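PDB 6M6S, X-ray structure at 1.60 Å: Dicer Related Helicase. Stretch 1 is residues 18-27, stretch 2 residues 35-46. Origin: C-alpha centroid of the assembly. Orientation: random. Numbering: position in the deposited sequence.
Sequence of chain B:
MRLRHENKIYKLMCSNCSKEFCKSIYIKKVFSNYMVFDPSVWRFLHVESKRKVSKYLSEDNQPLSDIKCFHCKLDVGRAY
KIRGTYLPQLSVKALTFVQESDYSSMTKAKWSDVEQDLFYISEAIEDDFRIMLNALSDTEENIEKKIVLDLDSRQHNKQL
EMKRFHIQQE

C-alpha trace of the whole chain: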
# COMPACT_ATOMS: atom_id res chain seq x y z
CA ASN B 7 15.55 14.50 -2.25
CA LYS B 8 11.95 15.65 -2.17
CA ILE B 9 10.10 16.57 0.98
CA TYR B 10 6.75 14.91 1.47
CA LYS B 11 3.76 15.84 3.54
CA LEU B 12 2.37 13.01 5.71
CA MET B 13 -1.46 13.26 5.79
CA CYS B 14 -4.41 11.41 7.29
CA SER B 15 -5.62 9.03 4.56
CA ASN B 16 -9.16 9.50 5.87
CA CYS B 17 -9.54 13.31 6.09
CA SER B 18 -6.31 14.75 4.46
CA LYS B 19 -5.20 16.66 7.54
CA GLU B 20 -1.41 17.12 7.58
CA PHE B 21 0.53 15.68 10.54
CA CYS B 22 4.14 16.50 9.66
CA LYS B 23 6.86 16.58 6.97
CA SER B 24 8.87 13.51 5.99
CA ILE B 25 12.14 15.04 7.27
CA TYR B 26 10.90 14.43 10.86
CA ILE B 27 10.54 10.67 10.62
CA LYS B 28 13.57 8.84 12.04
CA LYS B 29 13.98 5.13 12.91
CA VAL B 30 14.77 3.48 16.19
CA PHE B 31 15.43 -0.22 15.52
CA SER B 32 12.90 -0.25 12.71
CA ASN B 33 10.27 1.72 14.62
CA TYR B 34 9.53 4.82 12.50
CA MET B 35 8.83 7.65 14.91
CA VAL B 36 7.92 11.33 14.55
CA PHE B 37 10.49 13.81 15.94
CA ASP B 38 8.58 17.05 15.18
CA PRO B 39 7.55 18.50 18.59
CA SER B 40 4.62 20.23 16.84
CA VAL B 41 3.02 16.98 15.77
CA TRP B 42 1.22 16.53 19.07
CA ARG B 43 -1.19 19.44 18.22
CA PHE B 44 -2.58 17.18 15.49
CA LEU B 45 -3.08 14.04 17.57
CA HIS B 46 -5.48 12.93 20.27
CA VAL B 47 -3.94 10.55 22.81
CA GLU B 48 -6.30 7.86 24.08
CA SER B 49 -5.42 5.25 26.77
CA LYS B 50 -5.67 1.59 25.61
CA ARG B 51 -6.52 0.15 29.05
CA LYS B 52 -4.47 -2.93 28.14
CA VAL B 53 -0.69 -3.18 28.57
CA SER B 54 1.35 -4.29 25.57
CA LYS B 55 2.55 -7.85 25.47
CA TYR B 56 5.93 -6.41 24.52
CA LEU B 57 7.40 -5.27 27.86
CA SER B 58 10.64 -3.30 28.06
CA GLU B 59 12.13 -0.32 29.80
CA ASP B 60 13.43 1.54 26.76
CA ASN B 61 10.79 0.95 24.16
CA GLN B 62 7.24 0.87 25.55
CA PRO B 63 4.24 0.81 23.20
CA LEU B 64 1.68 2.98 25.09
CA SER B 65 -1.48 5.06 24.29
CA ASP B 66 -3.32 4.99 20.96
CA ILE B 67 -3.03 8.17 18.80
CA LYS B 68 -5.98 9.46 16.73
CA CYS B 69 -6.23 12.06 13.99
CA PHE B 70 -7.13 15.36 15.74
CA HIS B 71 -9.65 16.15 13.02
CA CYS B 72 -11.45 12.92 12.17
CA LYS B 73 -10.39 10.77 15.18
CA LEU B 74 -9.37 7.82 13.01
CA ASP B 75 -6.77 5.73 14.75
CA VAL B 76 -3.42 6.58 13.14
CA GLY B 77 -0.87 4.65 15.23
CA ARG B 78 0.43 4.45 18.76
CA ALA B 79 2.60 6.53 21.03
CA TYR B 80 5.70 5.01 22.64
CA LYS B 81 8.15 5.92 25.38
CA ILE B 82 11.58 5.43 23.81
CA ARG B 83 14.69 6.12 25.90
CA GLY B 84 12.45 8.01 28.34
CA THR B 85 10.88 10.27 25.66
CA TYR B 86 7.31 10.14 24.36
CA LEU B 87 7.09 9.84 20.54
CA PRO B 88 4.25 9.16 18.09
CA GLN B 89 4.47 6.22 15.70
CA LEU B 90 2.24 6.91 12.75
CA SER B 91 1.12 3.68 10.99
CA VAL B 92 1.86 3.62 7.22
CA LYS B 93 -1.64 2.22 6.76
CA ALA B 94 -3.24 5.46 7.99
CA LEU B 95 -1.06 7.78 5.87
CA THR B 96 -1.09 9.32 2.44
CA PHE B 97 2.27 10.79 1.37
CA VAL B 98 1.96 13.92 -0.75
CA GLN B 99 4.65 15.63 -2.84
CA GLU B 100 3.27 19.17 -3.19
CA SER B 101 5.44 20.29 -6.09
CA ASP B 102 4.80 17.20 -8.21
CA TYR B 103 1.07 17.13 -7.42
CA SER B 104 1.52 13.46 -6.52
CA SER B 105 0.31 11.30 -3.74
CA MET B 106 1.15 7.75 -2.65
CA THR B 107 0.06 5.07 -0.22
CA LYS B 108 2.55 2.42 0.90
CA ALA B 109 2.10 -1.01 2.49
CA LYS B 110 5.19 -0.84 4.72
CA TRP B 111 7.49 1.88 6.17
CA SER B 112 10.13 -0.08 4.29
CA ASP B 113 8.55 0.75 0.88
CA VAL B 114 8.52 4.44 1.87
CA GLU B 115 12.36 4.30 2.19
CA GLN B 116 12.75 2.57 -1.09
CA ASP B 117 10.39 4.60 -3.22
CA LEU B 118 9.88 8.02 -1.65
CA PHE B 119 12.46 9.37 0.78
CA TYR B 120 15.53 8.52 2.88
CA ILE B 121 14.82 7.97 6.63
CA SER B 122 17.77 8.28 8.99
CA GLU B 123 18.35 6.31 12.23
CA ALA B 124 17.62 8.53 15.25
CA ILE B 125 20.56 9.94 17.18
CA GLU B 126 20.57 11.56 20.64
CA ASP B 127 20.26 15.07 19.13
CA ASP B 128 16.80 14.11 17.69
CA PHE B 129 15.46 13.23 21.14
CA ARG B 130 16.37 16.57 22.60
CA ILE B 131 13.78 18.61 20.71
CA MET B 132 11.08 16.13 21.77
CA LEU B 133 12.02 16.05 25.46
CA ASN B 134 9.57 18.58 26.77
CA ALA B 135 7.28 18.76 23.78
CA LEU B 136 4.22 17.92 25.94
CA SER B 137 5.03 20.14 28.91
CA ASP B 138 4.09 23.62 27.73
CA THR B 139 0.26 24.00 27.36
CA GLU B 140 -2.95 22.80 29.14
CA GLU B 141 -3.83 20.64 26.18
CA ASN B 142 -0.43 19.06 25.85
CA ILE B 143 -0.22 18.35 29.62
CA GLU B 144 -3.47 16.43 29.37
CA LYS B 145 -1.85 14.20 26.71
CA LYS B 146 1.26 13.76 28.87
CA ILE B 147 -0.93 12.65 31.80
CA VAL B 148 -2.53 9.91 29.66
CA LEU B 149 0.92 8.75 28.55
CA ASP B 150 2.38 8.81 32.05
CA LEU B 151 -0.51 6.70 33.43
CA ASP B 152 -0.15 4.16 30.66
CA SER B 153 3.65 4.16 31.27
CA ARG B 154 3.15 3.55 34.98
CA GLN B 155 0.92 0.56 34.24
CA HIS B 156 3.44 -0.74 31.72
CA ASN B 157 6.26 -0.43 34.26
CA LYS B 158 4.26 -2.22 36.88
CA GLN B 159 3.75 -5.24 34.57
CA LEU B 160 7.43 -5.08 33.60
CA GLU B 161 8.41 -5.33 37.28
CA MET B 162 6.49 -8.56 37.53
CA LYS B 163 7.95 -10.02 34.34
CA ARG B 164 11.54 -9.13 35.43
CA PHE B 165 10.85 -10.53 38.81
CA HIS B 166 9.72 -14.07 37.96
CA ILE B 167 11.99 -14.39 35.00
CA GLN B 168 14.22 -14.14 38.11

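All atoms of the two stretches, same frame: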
# COMPACT_ATOMS: atom_id res chain seq x y z
N SER B 18 -7.35 13.88 5.06
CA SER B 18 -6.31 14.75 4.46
C SER B 18 -5.68 15.79 5.36
O SER B 18 -5.04 16.70 4.87
CB SER B 18 -6.81 15.48 3.19
OG SER B 18 -7.27 14.50 2.29
N LYS B 19 -5.85 15.69 6.67
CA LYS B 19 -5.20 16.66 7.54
C LYS B 19 -3.71 16.34 7.63
O LYS B 19 -3.33 15.16 7.74
CB LYS B 19 -5.84 16.59 8.91
CG LYS B 19 -5.28 17.57 9.92
CD LYS B 19 -5.78 17.21 11.28
CE LYS B 19 -5.28 18.20 12.28
NZ LYS B 19 -5.47 19.56 11.72
N GLU B 20 -2.86 17.36 7.58
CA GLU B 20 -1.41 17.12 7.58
C GLU B 20 -0.88 16.87 8.98
O GLU B 20 -1.22 17.61 9.89
CB GLU B 20 -0.67 18.30 6.91
CG GLU B 20 0.87 18.14 7.00
CD GLU B 20 1.65 19.29 6.35
OE1 GLU B 20 1.04 20.12 5.62
OE2 GLU B 20 2.89 19.34 6.58
N PHE B 21 -0.07 15.84 9.20
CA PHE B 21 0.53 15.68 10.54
C PHE B 21 1.92 16.29 10.64
O PHE B 21 2.26 16.99 11.61
CB PHE B 21 0.64 14.18 10.80
CG PHE B 21 -0.70 13.48 10.95
CD1 PHE B 21 -1.63 13.94 11.84
CD2 PHE B 21 -1.02 12.39 10.16
CE1 PHE B 21 -2.83 13.29 11.97
CE2 PHE B 21 -2.21 11.75 10.31
CZ PHE B 21 -3.13 12.22 11.19
N CYS B 22 2.76 16.02 9.64
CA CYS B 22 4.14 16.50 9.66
C CYS B 22 4.83 16.28 8.30
O CYS B 22 4.25 15.65 7.41
CB CYS B 22 4.99 15.78 10.76
SG CYS B 22 5.24 13.96 10.41
N LYS B 23 6.05 16.78 8.18
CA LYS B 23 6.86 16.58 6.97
C LYS B 23 7.72 15.34 7.13
O LYS B 23 8.11 14.95 8.24
CB LYS B 23 7.78 17.79 6.77
CG LYS B 23 7.03 19.08 6.50
CD LYS B 23 6.14 19.00 5.25
CE LYS B 23 5.61 20.43 4.89
NZ LYS B 23 4.90 21.00 6.07
N SER B 24 8.07 14.74 6.01
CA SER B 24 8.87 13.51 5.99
C SER B 24 10.24 13.64 6.67
O SER B 24 10.77 12.63 7.16
CB SER B 24 9.11 13.14 4.50
OG SER B 24 9.68 14.26 3.78
N ILE B 25 10.81 14.85 6.71
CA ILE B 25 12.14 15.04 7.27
C ILE B 25 12.13 14.76 8.79
O ILE B 25 13.21 14.65 9.38
CB ILE B 25 12.69 16.43 6.95
CG1 ILE B 25 11.86 17.51 7.67
CG2 ILE B 25 12.82 16.62 5.42
CD1 ILE B 25 12.35 18.92 7.43
N TYR B 26 10.96 14.65 9.40
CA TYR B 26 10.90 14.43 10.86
C TYR B 26 10.76 12.98 11.24
O TYR B 26 10.66 12.65 12.43
CB TYR B 26 9.77 15.25 11.52
CG TYR B 26 10.05 16.72 11.41
CD1 TYR B 26 11.03 17.30 12.19
CD2 TYR B 26 9.40 17.51 10.47
CE1 TYR B 26 11.32 18.63 12.06
CE2 TYR B 26 9.69 18.84 10.33
CZ TYR B 26 10.64 19.39 11.12
OH TYR B 26 10.93 20.72 10.98
N ILE B 27 10.68 12.06 10.27
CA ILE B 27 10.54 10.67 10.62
C ILE B 27 11.94 10.09 10.73
O ILE B 27 12.78 10.28 9.83
CB ILE B 27 9.85 9.89 9.50
CG1 ILE B 27 8.46 10.48 9.23
CG2 ILE B 27 9.72 8.38 9.85
CD1 ILE B 27 7.47 10.45 10.41
N MET B 35 9.48 6.76 13.94
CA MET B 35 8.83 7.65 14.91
C MET B 35 8.83 9.07 14.41
O MET B 35 9.67 9.45 13.61
CB MET B 35 9.61 7.62 16.24
CG MET B 35 9.92 6.18 16.69
SD MET B 35 8.47 5.13 16.92
CE MET B 35 7.76 5.97 18.35
N VAL B 36 7.93 9.92 14.94
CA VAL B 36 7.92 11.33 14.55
C VAL B 36 8.69 12.19 15.54
O VAL B 36 8.36 12.23 16.75
CB VAL B 36 6.45 11.84 14.43
CG1 VAL B 36 6.46 13.32 13.93
CG2 VAL B 36 5.58 10.95 13.51
N PHE B 37 9.71 12.91 15.06
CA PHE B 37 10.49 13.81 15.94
C PHE B 37 10.24 15.29 15.64
O PHE B 37 11.14 16.09 15.75
CB PHE B 37 12.01 13.51 15.80
CG PHE B 37 12.41 12.15 16.38
CD1 PHE B 37 12.21 10.98 15.66
CD2 PHE B 37 13.06 12.08 17.63
CE1 PHE B 37 12.59 9.72 16.19
CE2 PHE B 37 13.43 10.81 18.17
CZ PHE B 37 13.20 9.63 17.42
N ASP B 38 9.00 15.64 15.31
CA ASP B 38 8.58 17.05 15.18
C ASP B 38 7.78 17.36 16.46
O ASP B 38 6.70 16.77 16.65
CB ASP B 38 7.68 17.22 13.95
CG ASP B 38 7.09 18.59 13.80
OD1 ASP B 38 7.34 19.47 14.66
OD2 ASP B 38 6.32 18.82 12.84
N PRO B 39 8.29 18.25 17.33
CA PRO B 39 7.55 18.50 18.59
C PRO B 39 6.18 19.10 18.34
O PRO B 39 5.26 18.95 19.18
CB PRO B 39 8.47 19.47 19.35
CG PRO B 39 9.33 20.06 18.32
CD PRO B 39 9.55 19.00 17.25
N SER B 40 5.96 19.67 17.15
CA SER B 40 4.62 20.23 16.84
C SER B 40 3.57 19.21 16.55
O SER B 40 2.39 19.56 16.51
CB SER B 40 4.70 21.15 15.61
OG SER B 40 5.58 22.20 15.90
N VAL B 41 3.97 17.96 16.28
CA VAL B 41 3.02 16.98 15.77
C VAL B 41 1.91 16.71 16.80
O VAL B 41 0.80 16.35 16.43
CB VAL B 41 3.73 15.68 15.37
CG1 VAL B 41 4.12 14.90 16.58
CG2 VAL B 41 2.81 14.85 14.46
N TRP B 42 2.20 16.94 18.10
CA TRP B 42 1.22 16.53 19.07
C TRP B 42 -0.08 17.36 18.97
O TRP B 42 -1.17 16.89 19.40
CB TRP B 42 1.81 16.66 20.49
CG TRP B 42 2.94 15.67 20.84
CD1 TRP B 42 4.25 15.98 21.07
CD2 TRP B 42 2.80 14.26 21.07
NE1 TRP B 42 4.95 14.86 21.43
CE2 TRP B 42 4.10 13.80 21.47
CE3 TRP B 42 1.72 13.35 21.01
CZ2 TRP B 42 4.35 12.46 21.76
CZ3 TRP B 42 1.95 12.02 21.31
CH2 TRP B 42 3.26 11.61 21.73
N ARG B 43 -0.01 18.59 18.42
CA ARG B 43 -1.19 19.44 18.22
C ARG B 43 -2.23 18.75 17.35
O ARG B 43 -3.44 19.00 17.49
CB ARG B 43 -0.77 20.75 17.53
CG ARG B 43 0.37 21.46 18.26
CD ARG B 43 1.18 22.29 17.27
NE ARG B 43 0.35 23.26 16.57
CZ ARG B 43 0.67 23.80 15.39
NH1 ARG B 43 1.80 23.44 14.78
NH2 ARG B 43 -0.14 24.68 14.82
N PHE B 44 -1.74 17.83 16.52
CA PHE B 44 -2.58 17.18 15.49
C PHE B 44 -3.00 15.76 15.86
O PHE B 44 -3.56 15.00 15.03
CB PHE B 44 -1.87 17.22 14.14
CG PHE B 44 -1.44 18.60 13.78
CD1 PHE B 44 -2.37 19.63 13.76
CD2 PHE B 44 -0.09 18.89 13.58
CE1 PHE B 44 -1.97 20.93 13.47
CE2 PHE B 44 0.33 20.19 13.30
CZ PHE B 44 -0.62 21.22 13.26
N LEU B 45 -2.76 15.38 17.11
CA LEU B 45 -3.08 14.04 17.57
C LEU B 45 -3.88 14.07 18.86
O LEU B 45 -3.53 14.80 19.81
CB LEU B 45 -1.82 13.22 17.82
CG LEU B 45 -0.89 13.09 16.62
CD1 LEU B 45 0.39 12.47 17.05
CD2 LEU B 45 -1.58 12.18 15.52
N HIS B 46 -4.91 13.23 18.96
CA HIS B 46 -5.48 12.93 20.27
C HIS B 46 -4.81 11.67 20.83
O HIS B 46 -4.51 10.70 20.09
CB HIS B 46 -7.01 12.65 20.24
CG HIS B 46 -7.86 13.80 19.77
ND1 HIS B 46 -8.21 14.85 20.59
CD2 HIS B 46 -8.45 14.04 18.57
CE1 HIS B 46 -8.96 15.71 19.91
NE2 HIS B 46 -9.13 15.24 18.68
O HOH W 1 3.58 18.97 12.76
O HOH W 2 6.42 18.92 10.09

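Stretch 1 (residues 18-27) and stretch 2 (residues 35-46) bury 583 Å² between them, summed over both sides, and three aromatic residues account for the largest shares: Tyr26 (84 Å²), Phe44 (82 Å²) and Phe21 (80 Å²). Tyr26 serves one end of the contact, the two phenylalanines the other.

Tyr26 closes a 3-10 segment and works through both backbone and side chain. Its carbonyl accepts the one direct hydrogen bond between the stretches, from Phe37 N to Tyr26 O (2.8 Å), nearly straight at 170°. Next to it, Ile27 and Val36 form an antiparallel, non-hydrogen-bonded bridge pair with CA atoms 4.8 Å apart, and a CA-H...O contact from Ile27 CA to Met35 O (3.3 Å) adds to the pairing of the backbones. The side chains of Ile27 and Val36 lie on the same face of the sheet, where Ile27 CD1 meets Val36 CG2 at 3.7 Å; two branched apolar residues suit this buried position. The Tyr26 ring, with chi1 in m, turns a face to Asp38: Asp38 CB lies 3.9 Å from the centroid of the Tyr26 ring, a CH-pi contact. The aspartate thus offers its methylene to the aromatic face and keeps its carboxylate free for polar partners.

That carboxylate links the stretches through water. Asp38 OD2 accepts from water 1 (2.7 Å from its O), which also donates to Phe21 O (2.6 Å), and from water 2 (2.8 Å from its O), which in turn accepts from Lys23 N (2.9 Å from the water O). Two backbone groups of stretch 1, one acceptor and one donor, are therefore tied to a single carboxylate oxygen. The other oxygen, Asp38 OD1, accepts from Ser40 N (2.9 Å) and so braces the turn from within stretch 2. Close by, Cys22 points toward stretch 2 and its SG packs on Val36 CG1 at 3.8 Å, a small apolar contact well suited to a buried site.

At the other end, Phe21 is buried. Its CA-to-CB bond runs sideways, but with chi1 in m the ring end comes nearer to stretch 2. There Phe21 CE1 reaches Phe44 O at 3.6 Å, the oxygen lying at the ring edge near its plane, where the aromatic hydrogens give a weakly positive rim. The same CE1 lies 3.9 Å from Leu45 CD2, and Phe21 CD1 is 4.0 Å from Phe44 CB. Val41, in a 3-10 segment, adds one methyl: Val41 CG2 is 3.6 Å from Phe21 O and 4.3 Å from Phe21 CB.

Phe44 points toward stretch 1 and lies against its backbone, with Glu20 O over one face of the ring, 4.0 Å from Phe44 CG. Lys19, trans through chi3 and turned to p at chi4, brings the end of its chain to the ring: Lys19 CE is 3.6 Å and Lys19 NZ 3.7 Å from Phe44 CD1. A long, flexible lysine suits this partly exposed position, since it can reach the ring from a backbone further off.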